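Local coordinates for citrate synthase (Pyrobaculum aerophilum, PDB 2IBP) that catalyses the condensation of acetyl-CoA with oxaloacetate to give citrate and CoA, the entry step of the tricarboxylic acid cycle, as a thermophilic homodimer of interlinked chains, at the interface of chains A and B. Coordinates in Å, arbitrary orientation; residue numbers count along the deposited sequence, not the author numbering. Chains: chain A/B, Citrate synthase.

Citrate synthase dimers illustrate how one two-fold interface can combine unlike chemistries. Contact 1, aromatic, and contact 2, ionic, have C-alpha centres about 15 Å apart. Both pair the 3-10 helix 24-26 of one chain with the 387-391 loop of the other, contact 2 adding B:Glu27; A and B exchange roles between them, so by symmetry each loop is held at both. The C-alpha centre of contact 3, where helices 95-103 meet, lies about 32 Å from that of contact 1 and 39 Å from that of contact 2. Centres 1 and 2 lie about 16 Å from A:His289 and 14 Å from B:His289, predicted active-site histidines.

Contact 1: the interface of chains A and B. Residues chain A 25-26, 218, 221; chain B 221, 225, 389, 391.
A largely apolar patch of the homodimer interface, made where helix 218-227 of each subunit meets its symmetry mate, helps join the two citrate synthase chains and is capped by the carboxy-terminal segment of the partner. A:Phe221 and B:Phe221 meet near the two-fold axis, their ring planes 85° apart in an edge-to-face pair with CZ of A:Phe221 3.6 Å from CZ of B:Phe221. Each ring is carried there by a CG set anti to the backbone N (chi1 -171° in both chains), and the matching torsions reflect the symmetry. B:Pro391 lays its CG over the centre of the A:Phe221 ring, 3.6 Å from the ring atom CG, as a CH-pi contact. Crossing A:Phe221 at about a right angle, B:Val225 places its methyl CG2 3.8 Å from CD2, while its other methyl, CG1, packs 3.4 Å from the carbonyl O of A:Ala218. The B:Phe389 ring is met at its edge, in plane, by CG of A:Leu26, and CD1 of A:Leu26 lies 3.8 Å from the ring atom CD1 of B:Phe389. The same leucine methyl also reaches CZ of B:Phe221, tying the loop contact to the helix contact. Together these groups fasten each chain's carboxy-terminal segment onto the other subunit and help hold the dimer together.

Contact 2: the interface of chains A and B. Residues chain A 387, 390; chain B 12-13, 24, 27.
A:Arg387 and B:His24 form the tightly packed part of this citrate synthase dimer contact, in which the carboxy-terminal segment of one subunit lies against the amino-terminal region of the other. The methylene CB of A:Arg387 sits over the centre of the imidazole, 3.4 Å from its CE1, a CH-pi contact. CG stands opposite the backbone N across the CA-CB bond (chi1 -178°), near the carbonyl O of B:His24, and a bend at chi2 (66°) turns the rest of the chain toward B:Glu27. The residue is poorly ordered, so its guanidinium is less surely placed. OE1 of B:Glu27 and NH2 of A:Arg387 form a salt bridge at 2.7 Å, but not a hydrogen bond, since the N-H points elsewhere; the two planes stand 79° apart. A:Arg390 lies alongside the glutamate, pointing the same way, and its CD is 3.7 Å from the carboxylate carbon CD of B:Glu27. Its NH1 makes a second salt bridge to OE1 at 3.3 Å, with weak hydrogen bonds to both carboxylate oxygens. The two arginines would probably favour the ionised form of B:Glu27. The looser side is at B:Lys13, also poorly ordered: its chain crosses A:Arg387 at about a right angle, CD 3.6 Å from NH1, while the like-charged NZ stays 4.8 Å from that nitrogen.

Contact 3: the interface of chains A and B. Residues chain A 96, 99-100, 103; chain B 99, 103.
The side-chain amide nitrogen ND2 of B:Asn103 is gripped from two directions, and through one of them it reaches A:Asn103 across the dimer axis. Within its own helix, it donates to the carbonyl O of B:Glu99 at 2.8 Å, approaching from above the carbonyl plane, 50° out of it. Roughly at right angles to that bond it meets water 1 at 2.9 Å, and the same water lies 2.9 Å from ND2 of A:Asn103, so one solvent molecule bridges the two amides. The amides come from opposite directions, with planes 51° apart. Each CG is anti to the carbonyl carbon (chi1 -81° in B:Asn103), which swings the amide back along helix 95-103 toward the preceding turn. Around this centre the amide atoms pack against glutamate methylenes: OD1 of B:Asn103 lies 3.5 Å from CB of A:Glu99, and in the reciprocal contact CB of B:Glu99 lies 3.7 Å from ND2 of A:Asn103. A:Ala96 closes one flank, its methyl CB 3.9 Å from the backbone O of B:Asn103. An alanine in place of B:Asn103 would lose the bond to B:Glu99 O and is likely to leave water 1 without this chain B amide partner and open a gap beside A:Glu99 CB. Here the paired helices 95-103 provide a small, water-mediated dimer contact, remote from the predicted active-site residues of chain A, probably helping to hold the subunits in register.

Contact 1: the interface of chains A and B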
loop_
_atom_site.group_PDB
_atom_site.type_symbol
_atom_site.label_atom_id
_atom_site.label_comp_id
_atom_site.label_asym_id
_atom_site.label_seq_id
_atom_site.Cartn_x
_atom_site.Cartn_y
_atom_site.Cartn_z
ATOM N N GLY A 25 1.935 14.569 7.984
ATOM C CA GLY A 25 1.311 14.159 6.727
ATOM C C GLY A 25 2.186 14.455 5.515
ATOM O O GLY A 25 1.736 14.309 4.381
ATOM N N LEU A 26 3.434 14.864 5.739
ATOM C CA LEU A 26 4.340 15.222 4.639
ATOM C C LEU A 26 3.647 16.180 3.653
ATOM O O LEU A 26 3.867 16.130 2.436
ATOM C CB LEU A 26 4.845 13.952 3.928
ATOM C CG LEU A 26 5.673 12.998 4.796
ATOM C CD1 LEU A 26 5.984 11.713 4.057
ATOM C CD2 LEU A 26 6.946 13.686 5.281
ATOM N N ALA A 218 -3.034 10.320 -1.514
ATOM C CA ALA A 218 -2.528 9.189 -0.755
ATOM C C ALA A 218 -2.495 7.880 -1.535
ATOM O O ALA A 218 -1.566 7.091 -1.372
ATOM C CB ALA A 218 -3.312 9.025 0.549
ATOM N N PHE A 221 0.405 8.050 -3.807
ATOM C CA PHE A 221 1.592 7.954 -2.966
ATOM C C PHE A 221 1.846 6.520 -2.527
ATOM O O PHE A 221 2.998 6.049 -2.568
ATOM C CB PHE A 221 1.452 8.881 -1.769
ATOM C CG PHE A 221 2.695 9.017 -0.950
ATOM C CD1 PHE A 221 3.934 9.109 -1.554
ATOM C CD2 PHE A 221 2.602 9.255 0.412
ATOM C CE1 PHE A 221 5.061 9.293 -0.807
ATOM C CE2 PHE A 221 3.739 9.455 1.164
ATOM C CZ PHE A 221 4.959 9.484 0.544
ATOM N N PHE B 221 6.043 2.018 6.109
ATOM C CA PHE B 221 5.632 3.289 5.537
ATOM C C PHE B 221 4.359 3.134 4.695
ATOM O O PHE B 221 3.421 3.927 4.834
ATOM C CB PHE B 221 6.753 3.882 4.717
ATOM C CG PHE B 221 6.488 5.285 4.258
ATOM C CD1 PHE B 221 5.851 6.191 5.099
ATOM C CD2 PHE B 221 7.038 5.753 3.071
ATOM C CE1 PHE B 221 5.638 7.496 4.693
ATOM C CE2 PHE B 221 6.871 7.066 2.693
ATOM C CZ PHE B 221 6.176 7.938 3.511
ATOM N N VAL B 225 0.777 5.099 5.029
ATOM C CA VAL B 225 0.105 5.862 3.975
ATOM C C VAL B 225 -1.337 5.394 3.787
ATOM O O VAL B 225 -2.260 6.198 3.672
ATOM C CB VAL B 225 0.881 5.809 2.658
ATOM C CG1 VAL B 225 0.086 6.548 1.569
ATOM C CG2 VAL B 225 2.262 6.399 2.838
ATOM N N PHE B 389 -1.590 11.591 4.272
ATOM C CA PHE B 389 -0.386 12.012 3.581
ATOM C C PHE B 389 -0.730 12.764 2.310
ATOM O O PHE B 389 -1.492 12.263 1.474
ATOM C CB PHE B 389 0.532 10.837 3.290
ATOM C CG PHE B 389 1.225 10.314 4.517
ATOM C CD1 PHE B 389 2.418 10.875 4.942
ATOM C CD2 PHE B 389 0.623 9.351 5.304
ATOM C CE1 PHE B 389 3.036 10.423 6.104
ATOM C CE2 PHE B 389 1.210 8.925 6.480
ATOM C CZ PHE B 389 2.429 9.442 6.862
ATOM N N PRO B 391 1.779 14.458 -0.106
ATOM C CA PRO B 391 3.012 14.918 -0.727
ATOM C C PRO B 391 2.723 15.544 -2.084
ATOM O O PRO B 391 1.590 15.554 -2.542
ATOM C CB PRO B 391 3.807 13.637 -0.919
ATOM C CG PRO B 391 2.768 12.602 -1.186
ATOM C CD PRO B 391 1.577 13.013 -0.303
#

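Contact 2: the interface of chains A and B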
loop_
_atom_site.group_PDB
_atom_site.type_symbol
_atom_site.label_atom_id
_atom_site.label_comp_id
_atom_site.label_asym_id
_atom_site.label_seq_id
_atom_site.Cartn_x
_atom_site.Cartn_y
_atom_site.Cartn_z
ATOM N N ARG A 387 14.041 5.331 -6.203
ATOM C CA ARG A 387 14.747 5.315 -4.934
ATOM C C ARG A 387 13.769 4.778 -3.911
ATOM O O ARG A 387 12.682 5.319 -3.758
ATOM C CB ARG A 387 15.223 6.698 -4.499
ATOM C CG ARG A 387 16.021 6.704 -3.190
ATOM C CD ARG A 387 17.335 5.969 -3.370
ATOM N NE ARG A 387 18.262 6.158 -2.258
ATOM C CZ ARG A 387 19.194 7.109 -2.203
ATOM N NH1 ARG A 387 19.311 8.004 -3.176
ATOM N NH2 ARG A 387 20.002 7.183 -1.154
ATOM N N ARG A 390 12.651 5.815 2.400
ATOM C CA ARG A 390 13.355 5.555 3.652
ATOM C C ARG A 390 13.064 6.621 4.717
ATOM O O ARG A 390 13.995 7.256 5.214
ATOM C CB ARG A 390 14.865 5.567 3.378
ATOM C CG ARG A 390 15.376 4.429 2.506
ATOM C CD ARG A 390 16.851 4.618 2.153
ATOM N NE ARG A 390 17.372 3.510 1.351
ATOM C CZ ARG A 390 18.517 3.535 0.677
ATOM N NH1 ARG A 390 19.254 4.638 0.650
ATOM N NH2 ARG A 390 18.904 2.469 -0.018
ATOM N N GLY B 12 20.629 11.297 2.637
ATOM C CA GLY B 12 20.270 10.828 1.304
ATOM C C GLY B 12 20.697 11.756 0.191
ATOM O O GLY B 12 21.405 12.741 0.414
ATOM N N LYS B 13 20.249 11.434 -1.015
ATOM C CA LYS B 13 20.588 12.213 -2.192
ATOM C C LYS B 13 19.472 13.199 -2.487
ATOM O O LYS B 13 18.284 12.901 -2.292
ATOM C CB LYS B 13 20.857 11.294 -3.384
ATOM C CG LYS B 13 22.103 10.406 -3.195
ATOM C CD LYS B 13 22.335 9.473 -4.381
ATOM C CE LYS B 13 23.495 8.511 -4.125
ATOM N NZ LYS B 13 23.653 7.505 -5.218
ATOM N N HIS B 24 15.477 12.455 -2.246
ATOM C CA HIS B 24 15.123 11.254 -2.991
ATOM C C HIS B 24 14.749 10.111 -2.045
ATOM O O HIS B 24 15.508 9.784 -1.125
ATOM C CB HIS B 24 16.259 10.891 -3.950
ATOM C CG HIS B 24 15.811 10.145 -5.168
ATOM N ND1 HIS B 24 16.679 9.411 -5.950
ATOM C CD2 HIS B 24 14.579 9.967 -5.704
ATOM C CE1 HIS B 24 16.013 8.886 -6.964
ATOM N NE2 HIS B 24 14.735 9.192 -6.829
ATOM N N GLU B 27 14.521 10.098 2.182
ATOM C CA GLU B 27 15.461 9.471 3.086
ATOM C C GLU B 27 15.700 10.313 4.327
ATOM O O GLU B 27 16.071 11.475 4.243
ATOM C CB GLU B 27 16.770 9.148 2.379
ATOM C CG GLU B 27 17.707 8.321 3.250
ATOM C CD GLU B 27 18.846 7.696 2.486
ATOM O OE1 GLU B 27 18.943 7.879 1.253
ATOM O OE2 GLU B 27 19.637 6.979 3.128
#

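Contact 3: the interface of chains A and B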
loop_
_atom_site.group_PDB
_atom_site.type_symbol
_atom_site.label_atom_id
_atom_site.label_comp_id
_atom_site.label_asym_id
_atom_site.label_seq_id
_atom_site.Cartn_x
_atom_site.Cartn_y
_atom_site.Cartn_z
ATOM N N ALA A 96 -8.605 -17.668 -12.097
ATOM C CA ALA A 96 -8.306 -17.619 -10.668
ATOM C C ALA A 96 -8.788 -16.305 -10.081
ATOM O O ALA A 96 -9.327 -16.261 -8.973
ATOM C CB ALA A 96 -6.813 -17.787 -10.413
ATOM N N GLU A 99 -12.495 -16.388 -9.610
ATOM C CA GLU A 99 -12.848 -17.148 -8.408
ATOM C C GLU A 99 -12.586 -16.324 -7.156
ATOM O O GLU A 99 -13.344 -16.404 -6.192
ATOM C CB GLU A 99 -12.138 -18.490 -8.361
ATOM C CG GLU A 99 -12.573 -19.402 -9.500
ATOM C CD GLU A 99 -14.092 -19.578 -9.567
ATOM O OE1 GLU A 99 -14.700 -19.917 -8.527
ATOM O OE2 GLU A 99 -14.679 -19.367 -10.655
ATOM N N VAL A 100 -11.493 -15.562 -7.143
ATOM C CA VAL A 100 -11.228 -14.688 -6.014
ATOM C C VAL A 100 -12.388 -13.701 -5.843
ATOM O O VAL A 100 -12.916 -13.535 -4.753
ATOM C CB VAL A 100 -9.889 -13.971 -6.167
ATOM C CG1 VAL A 100 -9.757 -12.824 -5.173
ATOM C CG2 VAL A 100 -8.763 -14.988 -5.994
ATOM N N ASN A 103 -15.507 -15.454 -4.483
ATOM C CA ASN A 103 -15.400 -15.695 -3.046
ATOM C C ASN A 103 -15.621 -14.470 -2.195
ATOM O O ASN A 103 -16.035 -14.589 -1.047
ATOM C CB ASN A 103 -14.088 -16.341 -2.691
ATOM C CG ASN A 103 -14.117 -17.797 -2.971
ATOM O OD1 ASN A 103 -14.922 -18.522 -2.374
ATOM N ND2 ASN A 103 -13.357 -18.226 -3.961
ATOM N N GLU B 99 -10.070 -20.269 0.383
ATOM C CA GLU B 99 -10.290 -20.458 -1.059
ATOM C C GLU B 99 -9.443 -19.503 -1.889
ATOM O O GLU B 99 -8.936 -19.877 -2.942
ATOM C CB GLU B 99 -11.767 -20.346 -1.437
ATOM C CG GLU B 99 -12.593 -21.470 -0.884
ATOM C CD GLU B 99 -11.988 -22.831 -1.192
ATOM O OE1 GLU B 99 -11.730 -23.117 -2.377
ATOM O OE2 GLU B 99 -11.771 -23.618 -0.243
ATOM N N ASN B 103 -6.742 -20.745 -4.628
ATOM C CA ASN B 103 -6.679 -20.244 -6.002
ATOM C C ASN B 103 -5.323 -19.690 -6.390
ATOM O O ASN B 103 -4.942 -19.714 -7.564
ATOM C CB ASN B 103 -7.759 -19.218 -6.258
ATOM C CG ASN B 103 -9.077 -19.865 -6.548
ATOM O OD1 ASN B 103 -9.299 -20.368 -7.654
ATOM N ND2 ASN B 103 -9.962 -19.855 -5.578
HETATM O O HOH W 1 -12.700 -20.807 -5.143
#